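N-(5'-phosphoribosyl)anthranilate isomerase (Jonesia denitrificans, PDB 4WUI) probably catalyses the isomerisation of N-(5-phospho-beta-D-ribosyl)anthranilate to 1-(2-carboxyphenylamino)-1-deoxy-D-ribulose 5-phosphate, the third step of tryptophan biosynthesis from chorismate. Local coordinates at residues 6-11 / 175-180. Numbering follows the deposited sequence.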
loop_
_atom_site.group_PDB
_atom_site.type_symbol
_atom_site.label_atom_id
_atom_site.label_comp_id
_atom_site.label_asym_id
_atom_site.label_seq_id
_atom_site.Cartn_x
_atom_site.Cartn_y
_atom_site.Cartn_z
ATOM N N ILE A 6 6.181 1.956 5.978
ATOM C CA ILE A 6 6.231 2.481 4.611
ATOM C C ILE A 6 6.082 1.349 3.605
ATOM O O ILE A 6 6.924 0.447 3.559
ATOM C CB ILE A 6 7.533 3.237 4.326
ATOM C CG1 ILE A 6 7.663 4.457 5.255
ATOM C CG2 ILE A 6 7.589 3.647 2.863
ATOM C CD1 ILE A 6 9.020 5.178 5.179
ATOM N N LYS A 7 5.021 1.426 2.810
ATOM C CA LYS A 7 4.799 0.512 1.699
ATOM C C LYS A 7 4.947 1.251 0.382
ATOM O O LYS A 7 4.345 2.300 0.185
ATOM C CB LYS A 7 3.398 -0.093 1.769
ATOM C CG LYS A 7 3.106 -1.006 0.569
ATOM C CD LYS A 7 1.944 -1.927 0.842
ATOM C CE LYS A 7 1.318 -2.493 -0.379
ATOM N NZ LYS A 7 0.255 -1.604 -0.917
ATOM N N VAL A 8 5.721 0.659 -0.527
ATOM C CA VAL A 8 5.751 1.089 -1.916
ATOM C C VAL A 8 4.951 0.057 -2.698
ATOM O O VAL A 8 5.226 -1.145 -2.626
ATOM C CB VAL A 8 7.171 1.207 -2.454
ATOM C CG1 VAL A 8 7.114 1.813 -3.841
ATOM C CG2 VAL A 8 8.031 2.063 -1.504
ATOM N N CYS A 9 3.938 0.534 -3.410
ATOM C CA CYS A 9 3.005 -0.348 -4.090
ATOM C C CYS A 9 3.210 -0.326 -5.589
ATOM O O CYS A 9 3.603 0.670 -6.159
ATOM C CB CYS A 9 1.564 0.045 -3.757
ATOM S SG CYS A 9 0.415 -1.315 -4.098
ATOM N N GLY A 10 2.891 -1.423 -6.249
ATOM C CA GLY A 10 2.917 -1.436 -7.691
ATOM C C GLY A 10 4.298 -1.486 -8.307
ATOM O O GLY A 10 4.545 -0.808 -9.306
ATOM N N LEU A 11 5.190 -2.306 -7.744
ATOM C CA LEU A 11 6.511 -2.489 -8.331
ATOM C C LEU A 11 6.444 -3.555 -9.400
ATOM O O LEU A 11 5.692 -4.516 -9.310
ATOM C CB LEU A 11 7.533 -2.870 -7.276
ATOM C CG LEU A 11 8.125 -1.653 -6.497
ATOM C CD1 LEU A 11 7.138 -0.882 -5.710
ATOM C CD2 LEU A 11 9.290 -2.104 -5.635
ATOM N N VAL A 175 2.225 4.685 5.729
ATOM C CA VAL A 175 1.873 5.300 4.445
ATOM C C VAL A 175 2.067 4.288 3.320
ATOM O O VAL A 175 2.882 3.357 3.422
ATOM C CB VAL A 175 2.713 6.579 4.159
ATOM C CG1 VAL A 175 2.363 7.677 5.144
ATOM C CG2 VAL A 175 4.210 6.275 4.171
ATOM N N ASP A 176 1.323 4.511 2.249
ATOM C CA ASP A 176 1.393 3.732 1.015
ATOM C C ASP A 176 1.597 4.705 -0.132
ATOM O O ASP A 176 0.898 5.717 -0.211
ATOM C CB ASP A 176 0.064 2.980 0.838
ATOM C CG ASP A 176 0.090 1.930 -0.263
ATOM O OD1 ASP A 176 0.770 0.911 -0.079
ATOM O OD2 ASP A 176 -0.588 2.090 -1.287
ATOM N N VAL A 177 2.526 4.380 -1.032
ATOM C CA VAL A 177 2.860 5.255 -2.161
ATOM C C VAL A 177 3.003 4.406 -3.409
ATOM O O VAL A 177 3.509 3.303 -3.369
ATOM C CB VAL A 177 4.171 6.058 -1.859
ATOM C CG1 VAL A 177 5.374 5.178 -1.683
ATOM C CG2 VAL A 177 4.442 7.162 -2.882
ATOM N N SER A 178 2.598 4.973 -4.547
ATOM C CA SER A 178 2.708 4.303 -5.834
ATOM C C SER A 178 2.997 5.331 -6.934
ATOM O O SER A 178 4.141 5.459 -7.361
ATOM C CB SER A 178 1.485 3.465 -6.150
ATOM O OG SER A 178 1.691 2.861 -7.431
ATOM N N SER A 179 1.985 6.053 -7.390
ATOM C CA SER A 179 2.200 6.961 -8.508
ATOM C C SER A 179 3.246 8.024 -8.207
ATOM O O SER A 179 3.968 8.463 -9.096
ATOM C CB SER A 179 0.883 7.582 -8.943
ATOM O OG SER A 179 0.294 8.345 -7.935
ATOM N N GLY A 180 3.326 8.444 -6.952
ATOM C CA GLY A 180 4.245 9.503 -6.587
ATOM C C GLY A 180 5.701 9.134 -6.610
ATOM O O GLY A 180 6.542 10.023 -6.461
#
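Lys7 NZ is gripped by two side chains. It forms a salt bridge with Asp176 OD1 at 2.7 Å and a hydrogen bond with Gln83 OE1. It meets OD1 on the syn side of the carboxylate, 25° out of the plane. The Lys7 and Asp176 side chains lie side by side and point the same way. The lysine chain is extended as far as CE and then bends at its last torsion (chi4 -88°), which turns NZ toward OD1. The same oxygen also lies against the flank of the chain, 3.1 Å from Lys7 CG. An alanine in place of Lys7 would probably leave the buried Asp176 carboxylate without its charge partner and Gln83 OE1 without this donor. The Asp176 side chain lies close to a bound citrate, probably from the crystallisation liquor.

The backbones run parallel, at 17° to each other. These are the first and last strands of a (beta/alpha)8 TIM barrel, and their pairing closes it. Active sites of TIM barrels lie at the C-terminal ends of the strands, which fits a citrate bound here. Lys7 N donates to Val175 O, and Lys7 O accepts from Val177 N at 3.0 Å. Cys9 N then donates to Val177 O at 2.8 Å, which carries the pairing just beyond the strand.

Lys7 and Asp176 project into the barrel. Ile6, Val8, Val175 and Val177 lie on the other face. There Ile6 CG1 rests alongside Val175 CG2 at 4.1 Å. Val177 CG1 is 4.1 Å from Val8 CG2. Helix 190-204 packs on Ile6, Val175 and Val177, with Phe196 against the two valines.

Past the strand ends, Lys188 NZ joins the two loops: it donates to Cys9 O, Gly10 O and Ser178 OG. Ser178 OG is 3.2 Å from Cys9 O.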